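Local coordinates for binding domain (Hc) of Paraclostridial Mosquitocidal Protein 1 (Paraclostridium bifermentans, PDB 6HOX) that serves as the receptor-binding part of a botulinum-like neurotoxin that specifically targets Anopheles mosquitoes, probably directing the toxin to host nerve cells, at residues M136-T148 with I188-D200. Sequence-based numbering, arbitrary orientation.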
ATOM      1  N   MET A 136      21.456 -11.963   8.306  1.00 25.23           N
ATOM      2  CA  MET A 136      22.052 -12.336   9.580  1.00 25.92           C
ATOM      3  C   MET A 136      23.511 -12.760   9.348  1.00 27.63           C
ATOM      4  O   MET A 136      23.817 -13.453   8.365  1.00 25.85           O
ATOM      5  CB  MET A 136      21.280 -13.499  10.213  1.00 26.92           C
ATOM      6  CG  MET A 136      19.899 -13.088  10.710  1.00 28.46           C
ATOM      7  SD  MET A 136      18.887 -14.467  11.268  1.00 31.67           S
ATOM      8  CE  MET A 136      18.742 -15.347   9.731  1.00 28.43           C
ATOM      9  N   LYS A 137      24.408 -12.315  10.236  1.00 27.47           N
ATOM     10  CA  LYS A 137      25.799 -12.756  10.235  1.00 28.43           C
ATOM     11  C   LYS A 137      26.216 -13.069  11.673  1.00 27.48           C
ATOM     12  O   LYS A 137      26.026 -12.264  12.566  1.00 26.90           O
ATOM     13  CB  LYS A 137      26.705 -11.697   9.607  1.00 30.29           C
ATOM     14  CG  LYS A 137      28.156 -12.124   9.440  1.00 32.90           C
ATOM     15  CD  LYS A 137      29.146 -10.995   9.521  1.00 37.04           C
ATOM     16  CE  LYS A 137      29.353 -10.247   8.228  1.00 38.20           C
ATOM     17  NZ  LYS A 137      30.527  -9.353   8.356  1.00 41.03           N
ATOM     18  N   ASP A 138      26.765 -14.265  11.893  1.00 26.14           N
ATOM     19  CA  ASP A 138      27.129 -14.684  13.236  1.00 27.77           C
ATOM     20  C   ASP A 138      28.615 -14.360  13.470  1.00 27.44           C
ATOM     21  O   ASP A 138      29.301 -13.811  12.612  1.00 25.57           O
ATOM     22  CB  ASP A 138      26.718 -16.144  13.476  1.00 28.36           C
ATOM     23  CG  ASP A 138      27.631 -17.175  12.866  1.00 27.98           C
ATOM     24  OD1 ASP A 138      28.653 -16.762  12.258  1.00 28.47           O
ATOM     25  OD2 ASP A 138      27.305 -18.392  13.003  1.00 29.25           O
ATOM     26  N   ARG A 139      29.096 -14.693  14.659  1.00 28.79           N
ATOM     27  CA  ARG A 139      30.408 -14.302  15.119  1.00 34.25           C
ATOM     28  C   ARG A 139      31.523 -15.096  14.426  1.00 35.79           C
ATOM     29  O   ARG A 139      32.693 -14.762  14.627  1.00 34.51           O
ATOM     30  CB  ARG A 139      30.493 -14.465  16.641  1.00 38.06           C
ATOM     31  CG  ARG A 139      30.358 -15.898  17.131  1.00 43.52           C
ATOM     32  CD  ARG A 139      29.640 -15.975  18.470  1.00 49.62           C
ATOM     33  NE  ARG A 139      29.461 -17.352  18.915  1.00 56.87           N
ATOM     34  CZ  ARG A 139      30.416 -18.091  19.478  1.00 60.02           C
ATOM     35  NH1 ARG A 139      31.627 -17.589  19.648  1.00 61.21           N
ATOM     36  NH2 ARG A 139      30.163 -19.329  19.862  1.00 60.95           N
ATOM     37  N   PHE A 140      31.185 -16.115  13.619  1.00 33.73           N
ATOM     38  CA  PHE A 140      32.190 -16.838  12.789  1.00 37.45           C
ATOM     39  C   PHE A 140      32.191 -16.330  11.337  1.00 35.38           C
ATOM     40  O   PHE A 140      32.957 -16.816  10.493  1.00 35.99           O
ATOM     41  CB  PHE A 140      31.955 -18.348  12.867  1.00 40.59           C
ATOM     42  CG  PHE A 140      31.863 -18.875  14.281  1.00 47.93           C
ATOM     43  CD1 PHE A 140      33.007 -19.038  15.054  1.00 51.92           C
ATOM     44  CD2 PHE A 140      30.636 -19.183  14.849  1.00 50.35           C
ATOM     45  CE1 PHE A 140      32.928 -19.514  16.356  1.00 53.15           C
ATOM     46  CE2 PHE A 140      30.556 -19.645  16.156  1.00 57.12           C
ATOM     47  CZ  PHE A 140      31.702 -19.812  16.907  1.00 57.22           C
ATOM     48  N   GLY A 141      31.342 -15.344  11.035  1.00 30.81           N
ATOM     49  CA  GLY A 141      31.227 -14.819   9.697  1.00 28.26           C
ATOM     50  C   GLY A 141      30.255 -15.613   8.835  1.00 27.48           C
ATOM     51  O   GLY A 141      30.165 -15.373   7.655  1.00 27.98           O
ATOM     52  N   LYS A 142      29.499 -16.527   9.440  1.00 27.60           N
ATOM     53  CA  LYS A 142      28.475 -17.307   8.724  1.00 30.47           C
ATOM     54  C   LYS A 142      27.338 -16.350   8.349  1.00 28.65           C
ATOM     55  O   LYS A 142      26.887 -15.602   9.206  1.00 28.91           O
ATOM     56  CB  LYS A 142      27.945 -18.423   9.627  1.00 30.97           C
ATOM     57  CG  LYS A 142      26.931 -19.372   9.007  1.00 34.16           C
ATOM     58  CD  LYS A 142      27.555 -20.586   8.398  1.00 33.48           C
ATOM     59  CE  LYS A 142      28.232 -21.478   9.410  1.00 32.97           C
ATOM     60  NZ  LYS A 142      28.806 -22.651   8.729  1.00 34.79           N
ATOM     61  N   ILE A 143      26.909 -16.369   7.080  1.00 27.51           N
ATOM     62  CA  ILE A 143      25.928 -15.417   6.580  1.00 27.84           C
ATOM     63  C   ILE A 143      24.692 -16.166   6.072  1.00 29.62           C
ATOM     64  O   ILE A 143      24.818 -17.177   5.388  1.00 27.86           O
ATOM     65  CB  ILE A 143      26.548 -14.531   5.487  1.00 29.23           C
ATOM     66  CG1 ILE A 143      27.562 -13.557   6.096  1.00 31.34           C
ATOM     67  CG2 ILE A 143      25.450 -13.818   4.702  1.00 31.35           C
ATOM     68  CD1 ILE A 143      28.413 -12.811   5.085  1.00 33.26           C
ATOM     69  N   ILE A 144      23.509 -15.656   6.436  1.00 30.81           N
ATOM     70  CA  ILE A 144      22.232 -16.053   5.851  1.00 32.21           C
ATOM     71  C   ILE A 144      21.463 -14.778   5.509  1.00 32.75           C
ATOM     72  O   ILE A 144      21.331 -13.895   6.336  1.00 33.65           O
ATOM     73  CB  ILE A 144      21.479 -16.999   6.804  1.00 36.22           C
ATOM     74  CG1 ILE A 144      22.017 -18.422   6.627  1.00 37.30           C
ATOM     75  CG2 ILE A 144      19.970 -16.940   6.599  1.00 38.39           C
ATOM     76  CD1 ILE A 144      21.685 -19.342   7.751  1.00 42.13           C
ATOM     77  N   ASP A 145      21.000 -14.681   4.263  1.00 32.74           N
ATOM     78  CA  ASP A 145      20.178 -13.585   3.865  1.00 31.43           C
ATOM     79  C   ASP A 145      18.977 -14.082   3.043  1.00 30.98           C
ATOM     80  O   ASP A 145      18.978 -15.185   2.465  1.00 26.07           O
ATOM     81  CB  ASP A 145      21.002 -12.496   3.165  1.00 33.96           C
ATOM     82  CG  ASP A 145      21.993 -13.014   2.150  1.00 37.94           C
ATOM     83  OD1 ASP A 145      21.696 -14.052   1.544  1.00 41.65           O
ATOM     84  OD2 ASP A 145      23.051 -12.372   1.981  1.00 38.49           O
ATOM     85  N   ILE A 146      17.918 -13.264   3.073  1.00 27.26           N
ATOM     86  CA  ILE A 146      16.803 -13.386   2.190  1.00 28.04           C
ATOM     87  C   ILE A 146      16.801 -12.105   1.348  1.00 29.84           C
ATOM     88  O   ILE A 146      16.855 -10.994   1.877  1.00 28.40           O
ATOM     89  CB  ILE A 146      15.494 -13.632   2.968  1.00 25.89           C
ATOM     90  CG1 ILE A 146      15.564 -14.943   3.750  1.00 26.52           C
ATOM     91  CG2 ILE A 146      14.283 -13.601   2.037  1.00 27.82           C
ATOM     92  CD1 ILE A 146      14.410 -15.182   4.690  1.00 26.08           C
ATOM     93  N   ILE A 147      16.834 -12.276   0.032  1.00 28.28           N
ATOM     94  CA  ILE A 147      16.741 -11.178  -0.882  1.00 31.65           C
ATOM     95  C   ILE A 147      15.481 -11.430  -1.709  1.00 33.84           C
ATOM     96  O   ILE A 147      15.437 -12.397  -2.449  1.00 35.22           O
ATOM     97  CB  ILE A 147      18.036 -11.068  -1.716  1.00 32.93           C
ATOM     98  CG1 ILE A 147      19.251 -10.889  -0.801  1.00 33.00           C
ATOM     99  CG2 ILE A 147      17.931  -9.944  -2.742  1.00 34.97           C
ATOM    100  CD1 ILE A 147      20.592 -11.048  -1.470  1.00 34.26           C
ATOM    101  N   THR A 148      14.430 -10.621  -1.515  1.00 32.20           N
ATOM    102  CA  THR A 148      13.209 -10.837  -2.287  1.00 34.69           C
ATOM    103  C   THR A 148      13.563 -10.623  -3.771  1.00 33.55           C
ATOM    104  O   THR A 148      14.445  -9.829  -4.088  1.00 31.97           O
ATOM    105  CB  THR A 148      12.048  -9.964  -1.796  1.00 31.92           C
ATOM    106  OG1 THR A 148      12.400  -8.608  -2.050  1.00 30.52           O
ATOM    107  CG2 THR A 148      11.733 -10.158  -0.328  1.00 34.82           C
ATOM    108  N   ILE A 188       6.953 -15.559   1.811  1.00 27.68           N
ATOM    109  CA  ILE A 188       7.641 -15.262   0.560  1.00 29.77           C
ATOM    110  C   ILE A 188       8.834 -16.204   0.393  1.00 27.31           C
ATOM    111  O   ILE A 188       9.118 -16.674  -0.692  1.00 25.56           O
ATOM    112  CB  ILE A 188       8.135 -13.797   0.569  1.00 32.52           C
ATOM    113  CG1 ILE A 188       6.985 -12.808   0.714  1.00 37.72           C
ATOM    114  CG2 ILE A 188       8.982 -13.478  -0.653  1.00 34.62           C
ATOM    115  CD1 ILE A 188       5.883 -13.009  -0.294  1.00 38.36           C
ATOM    116  N   ASP A 189       9.607 -16.349   1.465  1.00 26.65           N
ATOM    117  CA  ASP A 189      10.869 -17.080   1.418  1.00 27.44           C
ATOM    118  C   ASP A 189      11.231 -17.556   2.827  1.00 27.64           C
ATOM    119  O   ASP A 189      10.691 -17.049   3.836  1.00 27.99           O
ATOM    120  CB  ASP A 189      11.976 -16.209   0.821  1.00 27.05           C
ATOM    121  CG  ASP A 189      13.080 -16.987   0.133  1.00 28.59           C
ATOM    122  OD1 ASP A 189      13.065 -18.221   0.209  1.00 27.80           O
ATOM    123  OD2 ASP A 189      13.948 -16.343  -0.460  1.00 33.61           O
ATOM    124  N   SER A 190      12.140 -18.538   2.876  1.00 27.81           N
ATOM    125  CA  SER A 190      12.660 -19.046   4.112  1.00 30.84           C
ATOM    126  C   SER A 190      14.035 -19.708   3.891  1.00 29.72           C
ATOM    127  O   SER A 190      14.363 -20.179   2.803  1.00 30.72           O
ATOM    128  CB  SER A 190      11.678 -19.991   4.733  1.00 30.67           C
ATOM    129  OG  SER A 190      11.782 -21.231   4.095  1.00 36.61           O
ATOM    130  N   LYS A 191      14.844 -19.698   4.953  1.00 27.73           N
ATOM    131  CA  LYS A 191      16.180 -20.240   4.957  1.00 27.08           C
ATOM    132  C   LYS A 191      16.389 -21.048   6.240  1.00 27.19           C
ATOM    133  O   LYS A 191      15.852 -20.698   7.285  1.00 25.51           O
ATOM    134  CB  LYS A 191      17.196 -19.100   4.908  1.00 27.20           C
ATOM    135  CG  LYS A 191      17.113 -18.200   3.697  1.00 29.35           C
ATOM    136  CD  LYS A 191      17.544 -18.835   2.389  1.00 28.08           C
ATOM    137  CE  LYS A 191      17.361 -17.850   1.266  1.00 29.17           C
ATOM    138  NZ  LYS A 191      17.435 -18.477  -0.064  1.00 31.65           N
ATOM    139  N   SER A 192      17.169 -22.131   6.142  1.00 28.46           N
ATOM    140  CA  SER A 192      17.621 -22.875   7.279  1.00 31.00           C
ATOM    141  C   SER A 192      18.718 -22.076   7.980  1.00 29.07           C
ATOM    142  O   SER A 192      19.656 -21.628   7.327  1.00 29.60           O
ATOM    143  CB  SER A 192      18.131 -24.236   6.872  1.00 35.50           C
ATOM    144  OG  SER A 192      17.133 -24.947   6.149  1.00 42.51           O
ATOM    145  N   ILE A 193      18.613 -21.934   9.300  1.00 29.47           N
ATOM    146  CA  ILE A 193      19.650 -21.224  10.066  1.00 31.07           C
ATOM    147  C   ILE A 193      20.224 -22.126  11.174  1.00 30.51           C
ATOM    148  O   ILE A 193      20.862 -21.630  12.108  1.00 29.60           O
ATOM    149  CB  ILE A 193      19.092 -19.883  10.586  1.00 31.39           C
ATOM    150  CG1 ILE A 193      17.999 -20.066  11.637  1.00 32.33           C
ATOM    151  CG2 ILE A 193      18.590 -19.031   9.429  1.00 32.57           C
ATOM    152  CD1 ILE A 193      17.724 -18.803  12.420  1.00 35.68           C
ATOM    153  N   ASN A 194      20.068 -23.446  11.017  1.00 30.19           N
ATOM    154  CA  ASN A 194      20.687 -24.451  11.896  1.00 32.30           C
ATOM    155  C   ASN A 194      22.223 -24.318  11.915  1.00 31.05           C
ATOM    156  O   ASN A 194      22.840 -24.697  12.904  1.00 32.40           O
ATOM    157  CB  ASN A 194      20.233 -25.874  11.539  1.00 34.21           C
ATOM    158  CG  ASN A 194      20.721 -26.366  10.194  1.00 37.97           C
ATOM    159  OD1 ASN A 194      20.327 -25.855   9.149  1.00 45.18           O
ATOM    160  ND2 ASN A 194      21.572 -27.379  10.209  1.00 40.75           N
ATOM    161  N   GLU A 195      22.832 -23.724  10.880  1.00 28.58           N
ATOM    162  CA  GLU A 195      24.317 -23.572  10.809  1.00 31.15           C
ATOM    163  C   GLU A 195      24.795 -22.304  11.532  1.00 32.94           C
ATOM    164  O   GLU A 195      25.985 -22.138  11.776  1.00 31.24           O
ATOM    165  CB  GLU A 195      24.779 -23.528   9.358  1.00 28.94           C
ATOM    166  CG  GLU A 195      24.534 -24.831   8.620  1.00 28.88           C
ATOM    167  CD  GLU A 195      25.435 -25.981   9.051  1.00 30.99           C
ATOM    168  OE1 GLU A 195      26.449 -25.709   9.712  1.00 30.12           O
ATOM    169  OE2 GLU A 195      25.134 -27.160   8.689  1.00 30.85           O
ATOM    170  N   LEU A 196      23.857 -21.420  11.877  1.00 33.44           N
ATOM    171  CA  LEU A 196      24.175 -20.106  12.386  1.00 37.69           C
ATOM    172  C   LEU A 196      24.344 -20.207  13.902  1.00 36.87           C
ATOM    173  O   LEU A 196      23.590 -20.888  14.559  1.00 34.41           O
ATOM    174  CB  LEU A 196      23.028 -19.156  12.023  1.00 40.01           C
ATOM    175  CG  LEU A 196      23.431 -17.757  11.572  1.00 43.87           C
ATOM    176  CD1 LEU A 196      24.433 -17.817  10.433  1.00 45.09           C
ATOM    177  CD2 LEU A 196      22.198 -16.965  11.151  1.00 47.58           C
ATOM    178  N   ARG A 197      25.349 -19.523  14.442  1.00 37.83           N
ATOM    179  CA  ARG A 197      25.466 -19.415  15.871  1.00 41.77           C
ATOM    180  C   ARG A 197      24.938 -18.030  16.266  1.00 42.03           C
ATOM    181  O   ARG A 197      23.886 -17.584  15.743  1.00 45.71           O
ATOM    182  CB  ARG A 197      26.885 -19.826  16.267  1.00 43.94           C
ATOM    183  CG  ARG A 197      27.188 -21.282  15.927  1.00 48.99           C
ATOM    184  CD  ARG A 197      26.175 -22.249  16.549  1.00 51.71           C
ATOM    185  NE  ARG A 197      26.384 -23.659  16.220  1.00 53.33           N
ATOM    186  CZ  ARG A 197      25.615 -24.380  15.399  1.00 55.48           C
ATOM    187  NH1 ARG A 197      24.540 -23.851  14.834  1.00 53.65           N
ATOM    188  NH2 ARG A 197      25.932 -25.636  15.143  1.00 51.74           N
ATOM    189  N   GLY A 198      25.618 -17.374  17.199  1.00 37.40           N
ATOM    190  CA  GLY A 198      25.095 -16.160  17.816  1.00 35.94           C
ATOM    191  C   GLY A 198      25.269 -14.949  16.914  1.00 32.56           C
ATOM    192  O   GLY A 198      26.291 -14.794  16.253  1.00 32.66           O
ATOM    193  N   ILE A 199      24.258 -14.079  16.908  1.00 33.41           N
ATOM    194  CA  ILE A 199      24.299 -12.819  16.173  1.00 30.79           C
ATOM    195  C   ILE A 199      24.178 -11.640  17.149  1.00 31.83           C
ATOM    196  O   ILE A 199      24.147 -10.498  16.719  1.00 29.17           O
ATOM    197  CB  ILE A 199      23.201 -12.774  15.094  1.00 29.64           C
ATOM    198  CG1 ILE A 199      21.786 -12.750  15.678  1.00 32.38           C
ATOM    199  CG2 ILE A 199      23.381 -13.902  14.099  1.00 27.78           C
ATOM    200  CD1 ILE A 199      20.752 -12.222  14.698  1.00 32.51           C
ATOM    201  N   ASP A 200      24.097 -11.929  18.453  1.00 34.14           N
ATOM    202  CA  ASP A 200      24.000 -10.893  19.473  1.00 38.27           C
ATOM    203  C   ASP A 200      25.223  -9.980  19.389  1.00 35.05           C
ATOM    204  O   ASP A 200      26.320 -10.403  18.975  1.00 34.43           O
ATOM    205  CB  ASP A 200      23.890 -11.468  20.883  1.00 43.15           C
ATOM    206  CG  ASP A 200      24.852 -12.617  21.127  1.00 47.80           C
ATOM    207  OD1 ASP A 200      24.746 -13.648  20.408  1.00 51.00           O
ATOM    208  OD2 ASP A 200      25.711 -12.465  22.017  1.00 55.41           O
TER
HETATM  209  O   HOH W   1      28.281 -20.627  12.742  1.00 29.36           O
HETATM  210  O   HOH W   2      13.312 -14.378  -2.087  1.00 38.12           O
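With CG set between its backbone N and carbonyl carbon (chi1 78°), Asp138 places OD2 against the backbone N of Arg197, while the bent chain of Met136 (chi3 -63°) brings Met136 CE to 3.7 Å from Ile193 CG2. The aspartate divides its oxygens between the two segments. Asp138 OD2 uses its anti lone pair to take a nearly straight bond from Arg197 N (2.7 Å, 173°), and a water links it to Glu195 O. OD1 stays with its own turn, accepting from Phe140 N (an Asx turn) and Lys142 N on opposite faces of the carboxylate; three backbone N-H groups thus fix its rotation. In the jelly-roll beta-sandwich, the lectin-like fold of the N-terminal receptor-binding half, the Arg197 bond joins the turn of hairpin 131-137/143-147 in one sheet to the loop following strand 186-192 of the other. Leu196 splits its methyls: CD2 lies against Met136 CB, and CD1, as the side chains slide past each other in opposite directions, comes unusually close to Lys142 CG (3.3 Å). Farther along, Ile144 CD1 packs on Ile193 CG2 at 3.5 Å, and Ile146 CG1 meets Lys191 CG at 3.6 Å. Met136 and Ile193 both reach Val173 and Cys179, in the sheet of strand 186-192.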